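Local coordinates for protein methyltransferase WBDD (Escherichia coli, PDB 4AZS) that acts as a bifunctional kinase and methyltransferase that regulates the chain length of the O antigen of Escherichia coli O9a, at residues A[155-160]-A[194-199]; A[169-174]-A[216-221]; A[432-437]-A[460-465]. One frame throughout, in Å; residues are numbered along the deposited sequence.

Contact 1 (A[155-160]-A[194-199])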
loop_
_atom_site.group_PDB
_atom_site.type_symbol
_atom_site.label_atom_id
_atom_site.label_comp_id
_atom_site.label_asym_id
_atom_site.label_seq_id
_atom_site.Cartn_x
_atom_site.Cartn_y
_atom_site.Cartn_z
ATOM N N GLU A 155 1.151 -24.738 -16.780
ATOM C CA GLU A 155 1.479 -25.960 -16.087
ATOM C C GLU A 155 0.545 -27.089 -16.592
ATOM O O GLU A 155 1.003 -28.192 -16.811
ATOM C CB GLU A 155 1.417 -25.828 -14.545
ATOM C CG GLU A 155 1.126 -27.173 -13.857
ATOM C CD GLU A 155 1.207 -27.187 -12.323
ATOM O OE1 GLU A 155 1.693 -26.218 -11.721
ATOM O OE2 GLU A 155 0.773 -28.202 -11.706
ATOM N N VAL A 156 -0.742 -26.809 -16.801
ATOM C CA VAL A 156 -1.649 -27.838 -17.303
ATOM C C VAL A 156 -1.228 -28.332 -18.702
ATOM O O VAL A 156 -1.298 -29.544 -18.970
ATOM C CB VAL A 156 -3.099 -27.377 -17.296
ATOM C CG1 VAL A 156 -3.981 -28.341 -18.091
ATOM C CG2 VAL A 156 -3.615 -27.274 -15.875
ATOM N N LYS A 157 -0.786 -27.436 -19.584
ATOM C CA LYS A 157 -0.294 -27.858 -20.926
ATOM C C LYS A 157 0.857 -28.836 -20.769
ATOM O O LYS A 157 0.937 -29.838 -21.484
ATOM C CB LYS A 157 0.202 -26.656 -21.783
ATOM C CG LYS A 157 -0.920 -25.768 -22.319
ATOM C CD LYS A 157 -0.439 -24.450 -22.957
ATOM C CE LYS A 157 0.328 -24.606 -24.275
ATOM N NZ LYS A 157 -0.514 -25.214 -25.374
ATOM N N ARG A 158 1.779 -28.530 -19.863
ATOM C CA ARG A 158 2.922 -29.435 -19.648
ATOM C C ARG A 158 2.531 -30.769 -19.045
ATOM O O ARG A 158 3.074 -31.812 -19.433
ATOM C CB ARG A 158 4.022 -28.761 -18.818
ATOM C CG ARG A 158 4.726 -27.692 -19.649
ATOM C CD ARG A 158 5.858 -27.001 -18.888
ATOM N NE ARG A 158 6.390 -25.875 -19.666
ATOM C CZ ARG A 158 6.130 -24.585 -19.447
ATOM N NH1 ARG A 158 5.368 -24.171 -18.426
ATOM N NH2 ARG A 158 6.686 -23.697 -20.247
ATOM N N LEU A 159 1.568 -30.754 -18.138
ATOM C CA LEU A 159 1.070 -32.017 -17.580
ATOM C C LEU A 159 0.446 -32.872 -18.680
ATOM O O LEU A 159 0.703 -34.070 -18.769
ATOM C CB LEU A 159 0.034 -31.754 -16.476
ATOM C CG LEU A 159 0.556 -31.058 -15.229
ATOM C CD1 LEU A 159 -0.581 -30.853 -14.252
ATOM C CD2 LEU A 159 1.618 -31.947 -14.581
ATOM N N LEU A 160 -0.377 -32.247 -19.516
ATOM C CA LEU A 160 -1.079 -32.961 -20.611
ATOM C C LEU A 160 -0.100 -33.450 -21.680
ATOM O O LEU A 160 -0.265 -34.531 -22.226
ATOM C CB LEU A 160 -2.192 -32.096 -21.228
ATOM C CG LEU A 160 -3.378 -31.835 -20.300
ATOM C CD1 LEU A 160 -4.358 -30.895 -20.952
ATOM C CD2 LEU A 160 -4.067 -33.132 -19.906
ATOM N N LEU A 194 -5.168 -26.151 -24.377
ATOM C CA LEU A 194 -4.536 -27.046 -23.430
ATOM C C LEU A 194 -3.886 -28.241 -24.145
ATOM O O LEU A 194 -3.130 -29.001 -23.508
ATOM C CB LEU A 194 -5.583 -27.582 -22.435
ATOM C CG LEU A 194 -6.328 -26.553 -21.585
ATOM C CD1 LEU A 194 -7.390 -27.194 -20.695
ATOM C CD2 LEU A 194 -5.313 -25.810 -20.750
ATOM N N ILE A 195 -4.240 -28.477 -25.417
ATOM C CA ILE A 195 -3.811 -29.710 -26.092
ATOM C C ILE A 195 -3.106 -29.565 -27.425
ATOM O O ILE A 195 -2.608 -30.528 -27.930
ATOM C CB ILE A 195 -4.985 -30.709 -26.293
ATOM C CG1 ILE A 195 -6.145 -30.070 -27.006
ATOM C CG2 ILE A 195 -5.435 -31.291 -24.953
ATOM C CD1 ILE A 195 -7.195 -31.055 -27.437
ATOM N N GLU A 196 -3.117 -28.373 -28.010
ATOM C CA GLU A 196 -2.659 -28.170 -29.363
ATOM C C GLU A 196 -1.122 -28.342 -29.455
ATOM O O GLU A 196 -0.615 -28.583 -30.513
ATOM C CB GLU A 196 -3.085 -26.790 -29.863
ATOM C CG GLU A 196 -2.259 -25.657 -29.290
ATOM C CD GLU A 196 -2.918 -24.293 -29.490
ATOM O OE1 GLU A 196 -3.972 -24.234 -30.169
ATOM O OE2 GLU A 196 -2.390 -23.282 -28.955
ATOM N N GLN A 197 -0.416 -28.272 -28.332
ATOM C CA GLN A 197 0.995 -28.681 -28.286
ATOM C C GLN A 197 1.171 -30.184 -28.474
ATOM O O GLN A 197 2.271 -30.611 -28.827
ATOM C CB GLN A 197 1.691 -28.260 -26.976
ATOM C CG GLN A 197 1.353 -29.100 -25.740
ATOM C CD GLN A 197 -0.083 -28.903 -25.248
ATOM O OE1 GLN A 197 -0.833 -28.106 -25.840
ATOM N NE2 GLN A 197 -0.477 -29.610 -24.168
ATOM N N CYS A 198 0.124 -30.987 -28.254
ATOM C CA CYS A 198 0.211 -32.427 -28.524
ATOM C C CYS A 198 0.106 -32.684 -30.018
ATOM O O CYS A 198 -0.405 -31.861 -30.765
ATOM C CB CYS A 198 -0.858 -33.157 -27.769
ATOM S SG CYS A 198 -0.642 -33.029 -25.958
ATOM N N ALA A 199 0.621 -33.814 -30.469
ATOM C CA ALA A 199 0.812 -34.035 -31.891
ATOM C C ALA A 199 -0.473 -34.237 -32.634
ATOM O O ALA A 199 -0.712 -33.605 -33.653
ATOM C CB ALA A 199 1.717 -35.260 -32.106
#

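Contact 2 (A[169-174]-A[216-221])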
loop_
_atom_site.group_PDB
_atom_site.type_symbol
_atom_site.label_atom_id
_atom_site.label_comp_id
_atom_site.label_asym_id
_atom_site.label_seq_id
_atom_site.Cartn_x
_atom_site.Cartn_y
_atom_site.Cartn_z
ATOM N N ALA A 169 -2.661 -43.077 -25.995
ATOM C CA ALA A 169 -3.862 -42.289 -26.269
ATOM C C ALA A 169 -4.371 -41.667 -24.995
ATOM O O ALA A 169 -4.228 -42.226 -23.906
ATOM C CB ALA A 169 -4.941 -43.143 -26.860
ATOM N N VAL A 170 -4.962 -40.505 -25.157
ATOM C CA VAL A 170 -5.587 -39.766 -24.068
ATOM C C VAL A 170 -6.950 -39.300 -24.500
ATOM O O VAL A 170 -7.106 -38.769 -25.615
ATOM C CB VAL A 170 -4.744 -38.534 -23.652
ATOM C CG1 VAL A 170 -5.292 -37.911 -22.375
ATOM C CG2 VAL A 170 -3.316 -38.962 -23.411
ATOM N N ILE A 171 -7.931 -39.491 -23.622
ATOM C CA ILE A 171 -9.273 -38.982 -23.828
ATOM C C ILE A 171 -9.574 -37.959 -22.757
ATOM O O ILE A 171 -9.451 -38.271 -21.566
ATOM C CB ILE A 171 -10.295 -40.140 -23.800
ATOM C CG1 ILE A 171 -10.007 -41.039 -24.963
ATOM C CG2 ILE A 171 -11.726 -39.638 -23.931
ATOM C CD1 ILE A 171 -10.855 -42.285 -24.900
ATOM N N LEU A 172 -9.921 -36.740 -23.192
ATOM C CA LEU A 172 -10.218 -35.646 -22.303
ATOM C C LEU A 172 -11.595 -35.093 -22.580
ATOM O O LEU A 172 -11.923 -34.851 -23.718
ATOM C CB LEU A 172 -9.199 -34.508 -22.484
ATOM C CG LEU A 172 -7.764 -34.958 -22.210
ATOM C CD1 LEU A 172 -6.806 -33.910 -22.750
ATOM C CD2 LEU A 172 -7.498 -35.228 -20.747
ATOM N N GLU A 173 -12.366 -34.866 -21.520
ATOM C CA GLU A 173 -13.526 -34.002 -21.535
ATOM C C GLU A 173 -13.112 -32.736 -20.830
ATOM O O GLU A 173 -12.703 -32.779 -19.675
ATOM C CB GLU A 173 -14.694 -34.622 -20.808
ATOM C CG GLU A 173 -15.980 -33.803 -20.926
ATOM C CD GLU A 173 -17.102 -34.330 -20.059
ATOM O OE1 GLU A 173 -16.795 -34.777 -18.911
ATOM O OE2 GLU A 173 -18.269 -34.273 -20.535
ATOM N N LEU A 174 -13.221 -31.611 -21.517
ATOM C CA LEU A 174 -12.738 -30.345 -21.019
ATOM C C LEU A 174 -13.839 -29.318 -20.823
ATOM O O LEU A 174 -14.627 -29.044 -21.723
ATOM C CB LEU A 174 -11.719 -29.807 -22.004
ATOM C CG LEU A 174 -10.489 -30.711 -22.155
ATOM C CD1 LEU A 174 -9.679 -30.214 -23.338
ATOM C CD2 LEU A 174 -9.624 -30.737 -20.907
ATOM N N ARG A 216 -19.576 -29.890 -22.916
ATOM C CA ARG A 216 -18.144 -30.023 -22.872
ATOM C C ARG A 216 -17.676 -30.950 -24.002
ATOM O O ARG A 216 -18.177 -32.068 -24.161
ATOM C CB ARG A 216 -17.697 -30.562 -21.523
ATOM C CG ARG A 216 -17.998 -29.651 -20.364
ATOM C CD ARG A 216 -17.483 -30.207 -19.042
ATOM N NE ARG A 216 -17.720 -29.190 -18.036
ATOM C CZ ARG A 216 -17.860 -29.420 -16.740
ATOM N NH1 ARG A 216 -17.679 -30.634 -16.260
ATOM N NH2 ARG A 216 -18.229 -28.433 -15.943
ATOM N N PRO A 217 -16.691 -30.494 -24.766
ATOM C CA PRO A 217 -16.096 -31.295 -25.804
ATOM C C PRO A 217 -15.181 -32.394 -25.208
ATOM O O PRO A 217 -14.583 -32.225 -24.135
ATOM C CB PRO A 217 -15.309 -30.248 -26.626
ATOM C CG PRO A 217 -14.861 -29.280 -25.583
ATOM C CD PRO A 217 -16.013 -29.188 -24.630
ATOM N N MET A 218 -15.183 -33.537 -25.861
ATOM C CA MET A 218 -14.300 -34.646 -25.578
ATOM C C MET A 218 -13.323 -34.766 -26.753
ATOM O O MET A 218 -13.753 -34.847 -27.902
ATOM C CB MET A 218 -15.125 -35.924 -25.472
ATOM C CG MET A 218 -14.305 -37.136 -25.151
ATOM S SD MET A 218 -15.204 -38.673 -24.824
ATOM C CE MET A 218 -15.876 -38.288 -23.230
ATOM N N TYR A 219 -12.039 -34.787 -26.440
ATOM C CA TYR A 219 -10.956 -34.932 -27.393
ATOM C C TYR A 219 -10.207 -36.234 -27.210
ATOM O O TYR A 219 -10.039 -36.719 -26.113
ATOM C CB TYR A 219 -9.970 -33.786 -27.205
ATOM C CG TYR A 219 -10.538 -32.441 -27.667
ATOM C CD1 TYR A 219 -10.547 -32.087 -29.030
ATOM C CD2 TYR A 219 -11.169 -31.585 -26.763
ATOM C CE1 TYR A 219 -11.117 -30.887 -29.438
ATOM C CE2 TYR A 219 -11.731 -30.384 -27.178
ATOM C CZ TYR A 219 -11.675 -30.052 -28.487
ATOM O OH TYR A 219 -12.257 -28.903 -28.854
ATOM N N LEU A 220 -9.770 -36.786 -28.315
ATOM C CA LEU A 220 -8.888 -37.914 -28.367
ATOM C C LEU A 220 -7.526 -37.371 -28.789
ATOM O O LEU A 220 -7.400 -36.698 -29.818
ATOM C CB LEU A 220 -9.389 -38.873 -29.426
ATOM C CG LEU A 220 -8.596 -40.145 -29.620
ATOM C CD1 LEU A 220 -8.520 -41.009 -28.382
ATOM C CD2 LEU A 220 -9.234 -40.924 -30.751
ATOM N N VAL A 221 -6.512 -37.627 -27.997
ATOM C CA VAL A 221 -5.201 -36.956 -28.184
ATOM C C VAL A 221 -4.116 -38.035 -28.206
ATOM O O VAL A 221 -4.218 -39.034 -27.481
ATOM C CB VAL A 221 -4.948 -36.013 -27.017
ATOM C CG1 VAL A 221 -3.590 -35.389 -27.060
ATOM C CG2 VAL A 221 -6.030 -34.970 -26.908
#

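Contact 3 (A[432-437]-A[460-465])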
loop_
_atom_site.group_PDB
_atom_site.type_symbol
_atom_site.label_atom_id
_atom_site.label_comp_id
_atom_site.label_asym_id
_atom_site.label_seq_id
_atom_site.Cartn_x
_atom_site.Cartn_y
_atom_site.Cartn_z
ATOM N N PRO A 432 19.593 -18.187 -67.724
ATOM C CA PRO A 432 20.557 -18.296 -68.775
ATOM C C PRO A 432 19.949 -18.931 -70.053
ATOM O O PRO A 432 18.831 -19.463 -70.031
ATOM C CB PRO A 432 21.603 -19.221 -68.160
ATOM C CG PRO A 432 20.780 -20.178 -67.391
ATOM C CD PRO A 432 19.555 -19.416 -66.924
ATOM N N GLN A 433 20.682 -18.806 -71.150
ATOM C CA GLN A 433 20.413 -19.558 -72.356
ATOM C C GLN A 433 20.602 -21.013 -71.997
ATOM O O GLN A 433 21.462 -21.344 -71.193
ATOM C CB GLN A 433 21.394 -19.162 -73.461
ATOM C CG GLN A 433 21.086 -17.805 -74.034
ATOM C CD GLN A 433 21.678 -17.558 -75.424
ATOM O OE1 GLN A 433 21.486 -18.328 -76.390
ATOM N NE2 GLN A 433 22.364 -16.438 -75.545
ATOM N N PRO A 434 19.765 -21.896 -72.524
ATOM C CA PRO A 434 18.631 -21.777 -73.402
ATOM C C PRO A 434 17.246 -21.697 -72.727
ATOM O O PRO A 434 16.230 -21.701 -73.419
ATOM C CB PRO A 434 18.735 -23.069 -74.189
ATOM C CG PRO A 434 19.221 -24.061 -73.177
ATOM C CD PRO A 434 20.027 -23.305 -72.176
ATOM N N TRP A 435 17.195 -21.573 -71.416
ATOM C CA TRP A 435 15.925 -21.347 -70.730
ATOM C C TRP A 435 15.263 -20.042 -71.177
ATOM O O TRP A 435 14.027 -19.941 -71.403
ATOM C CB TRP A 435 16.134 -21.419 -69.205
ATOM C CG TRP A 435 16.390 -22.827 -68.698
ATOM C CD1 TRP A 435 15.438 -23.803 -68.407
ATOM C CD2 TRP A 435 17.675 -23.469 -68.416
ATOM N NE1 TRP A 435 16.030 -24.963 -67.978
ATOM C CE2 TRP A 435 17.365 -24.831 -67.956
ATOM C CE3 TRP A 435 19.002 -23.063 -68.462
ATOM C CZ2 TRP A 435 18.366 -25.739 -67.588
ATOM C CZ3 TRP A 435 20.007 -23.984 -68.090
ATOM C CH2 TRP A 435 19.694 -25.294 -67.669
ATOM N N SER A 436 16.066 -19.027 -71.345
ATOM C CA SER A 436 15.556 -17.744 -71.786
ATOM C C SER A 436 14.996 -17.831 -73.210
ATOM O O SER A 436 14.002 -17.187 -73.538
ATOM C CB SER A 436 16.694 -16.734 -71.751
ATOM O OG SER A 436 17.783 -17.261 -72.550
ATOM N N ASN A 437 15.652 -18.625 -74.042
ATOM C CA ASN A 437 15.232 -18.829 -75.431
ATOM C C ASN A 437 13.908 -19.554 -75.476
ATOM O O ASN A 437 13.052 -19.234 -76.271
ATOM C CB ASN A 437 16.282 -19.643 -76.156
ATOM C CG ASN A 437 17.610 -18.965 -76.169
ATOM O OD1 ASN A 437 17.709 -17.795 -75.815
ATOM N ND2 ASN A 437 18.648 -19.686 -76.566
ATOM N N GLU A 460 11.663 -29.333 -74.470
ATOM C CA GLU A 460 12.496 -30.397 -75.034
ATOM C C GLU A 460 13.398 -29.989 -76.212
ATOM O O GLU A 460 14.400 -30.625 -76.491
ATOM C CB GLU A 460 11.591 -31.566 -75.446
ATOM C CG GLU A 460 11.090 -32.358 -74.222
ATOM C CD GLU A 460 9.902 -33.281 -74.517
ATOM O OE1 GLU A 460 9.470 -33.367 -75.699
ATOM O OE2 GLU A 460 9.386 -33.919 -73.554
ATOM N N LYS A 461 13.058 -28.919 -76.915
ATOM C CA LYS A 461 13.839 -28.523 -78.056
ATOM C C LYS A 461 14.549 -27.213 -77.780
ATOM O O LYS A 461 14.989 -26.539 -78.713
ATOM C CB LYS A 461 12.909 -28.371 -79.259
ATOM C CG LYS A 461 12.156 -29.651 -79.602
ATOM C CD LYS A 461 13.055 -30.675 -80.299
ATOM C CE LYS A 461 12.306 -31.982 -80.513
ATOM N NZ LYS A 461 12.838 -32.802 -81.632
ATOM N N LYS A 462 14.629 -26.824 -76.507
ATOM C CA LYS A 462 15.102 -25.480 -76.192
ATOM C C LYS A 462 16.527 -25.218 -76.716
ATOM O O LYS A 462 16.823 -24.103 -77.094
ATOM C CB LYS A 462 14.987 -25.139 -74.703
ATOM C CG LYS A 462 15.799 -26.023 -73.789
ATOM C CD LYS A 462 15.487 -25.680 -72.342
ATOM C CE LYS A 462 16.231 -26.602 -71.387
ATOM N NZ LYS A 462 15.931 -28.026 -71.724
ATOM N N ALA A 463 17.378 -26.241 -76.789
ATOM C CA ALA A 463 18.740 -26.035 -77.300
ATOM C C ALA A 463 18.762 -25.611 -78.769
ATOM O O ALA A 463 19.729 -25.044 -79.215
ATOM C CB ALA A 463 19.600 -27.273 -77.077
ATOM N N LYS A 464 17.680 -25.839 -79.504
ATOM C CA LYS A 464 17.632 -25.508 -80.910
ATOM C C LYS A 464 17.005 -24.140 -81.178
ATOM O O LYS A 464 17.028 -23.663 -82.308
ATOM C CB LYS A 464 16.785 -26.557 -81.651
ATOM C CG LYS A 464 17.259 -28.001 -81.441
ATOM C CD LYS A 464 16.931 -28.887 -82.639
ATOM C CE LYS A 464 15.422 -29.014 -82.873
ATOM N NZ LYS A 464 15.051 -29.187 -84.310
ATOM N N LEU A 465 16.381 -23.542 -80.168
ATOM C CA LEU A 465 15.571 -22.378 -80.404
ATOM C C LEU A 465 16.460 -21.162 -80.580
ATOM O O LEU A 465 17.563 -21.112 -80.049
ATOM C CB LEU A 465 14.638 -22.153 -79.241
ATOM C CG LEU A 465 13.570 -23.209 -79.045
ATOM C CD1 LEU A 465 12.833 -22.895 -77.765
ATOM C CD2 LEU A 465 12.625 -23.254 -80.230
HETATM O O HOH W 1 18.478 -22.306 -77.679
#

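Contact 1 (A[155-160]-A[194-199])
Lys157, on the helix that runs through 155-160, lies with its CA 5.0 Å from the CA of Leu194, where the loop 194-199 comes alongside and then folds into a type I turn from Ile195 to Cys198. The polar part of the contact is a mutual grip between Lys157 and Gln197. The NZ of Lys157 donates to OE1 of Gln197 at 2.9 Å, arriving well above the carbonyl plane rather than within it, and the same ammonium also bonds the backbone oxygen of Glu193. Bends at chi3 (69°) and chi4 (63°) curl the end of the lysine chain toward the loop, where NZ meets both oxygens. NE2 of Gln197 gives a straight bond of 2.8 Å to the O of Leu194, which lies in the amide plane although the donor stands well above that carbonyl's own plane; weak bonds run to the O of Lys157 and to OG of Ser161. With partners on both its oxygen and its nitrogen, the amide is held against rotation.

In the fold, helix 153-166 packs beside the seven-stranded sheet of the methyltransferase domain, and the loop leads from strand 169-173 to strand 200-207, so the contact ties a helix of this layer to a long inter-strand connection.

Apolar groups fill the inner side. Leu160 brings CD1 to 3.8 Å from CB of Leu194 and to 4.2 Å from CG2 of Ile195, while CG1 of Val156 meets CD2 of Leu194 at 3.9 Å. Val156 also rests on Ile147 and Val148 of helix 144-151.

Contact 2 (A[169-174]-A[216-221])
Val170 with Val221 and Leu172 with Tyr219 form hydrogen-bonded pairs of an antiparallel ladder, each exchanging two backbone bonds, and Leu174 N closes the row with a 3.0 Å bond to Pro217 O. CA-H groups turn toward carbonyl oxygens, as where Ile171 CA sits 3.3 Å from Tyr219 O.

The strands run antiparallel, 169° apart, within a mixed seven-stranded sheet whose order, 3-2-1-4-5-7-6, is that of the class I methyltransferases; strand 169-173 is the last of five parallel strands before the reversed strand 216-222.

Apolar packing divides between the two faces. On one, CG2 of Ile171 touches SD of Met218 at 3.7 Å and its CG1 reaches CD1 of Leu220 equally closely. Met218 holds CG anti to its backbone N (chi1 -179°) and turns at chi3, which sets SD beside the isoleucine. On the opposite face, that of Val170 and Tyr219, Leu172 CD1 approaches Val221 CG2 at 4.4 Å. Leu174 CD1 comes within 4.0 Å of Tyr219 CD2.

Among charged side chains, Glu173 CG lies 3.7 Å from Arg216 CB. Both polar ends bond Ser142 OG; Glu173, about 4 Å from the bound S-adenosylmethionine at nearest atoms, pairs with Arg44 and Arg49, and Arg216 with Glu179.

Contact 3 (A[432-437]-A[460-465])
The indole of Trp435 offers one face to Lys462, whose CE stands 3.8 Å above the plane, displaced toward the rim. This methylene makes a CH-pi contact with the five-membered ring, 4.1 Å from its centroid and 22° off the normal. At the edge, in the ring plane, lies the O of Pro432, and Phe411 adds an edge-to-face contact.

The lysine chain reaches the indole by way of Pro434, which follows a cis peptide bond and occupies the N-cap position of helix 435-443. CG of Lys462 sits between its own backbone N and carbonyl carbon (chi1 62°) and lies 4.0 Å from CG of Pro434; the chain then runs extended until a bend at chi4 (-54°). Beyond it the ammonium forms a salt bridge with Glu342 of helix 341-357 and a cation-pi contact with Phe459. CB of Pro434 also touches the O of Lys462, at 3.6 Å.

No direct hydrogen bond crosses here. A water accepts from ND2 of Asn437 at 2.9 Å and donates to the O of Leu465 at 2.8 Å; its approach to the O of Lys462 is implausibly short, and that bond is doubtful in detail. ND2 also bonds OE1 of Gln433, almost straight, while OD1 of Asn437 accepts from the backbone N of Ala468. CD1 of Leu465 lies 4.0 Å from the O of Asn437.

In the C-terminal helical part, which follows the kinase sheet in the chain, the N-terminus of helix 435-443 thus meets the 3-10 turn 462-464 after helix 452-460. The join is mostly apolar, made by Lys462 methylenes on Pro434 and Trp435, with a water linking Asn437 to Leu465 and the lysine charge probably balanced by Glu342.

Overall arrangement
Contacts 1 and 2 are neighbours, their centres 12 Å apart, and they interleave along the chain: helix 153-166 leads into strand 169-173, the loop 194-199 follows, and strand 216-222 comes last. They meet directly, as where Ile195 packs on Tyr219 and on Leu172, so helix, loop and sheet pack against one another in the methyltransferase domain, beside the S-adenosylmethionine pocket. Contact 3 comes later in the sequence and on the opposite side of the chain's centre, with its own centre 55 Å from that of contact 1 and 59 Å from that of contact 2. It joins helical parts beyond the kinase sheet, a separation consistent with two activities housed in distinct modules.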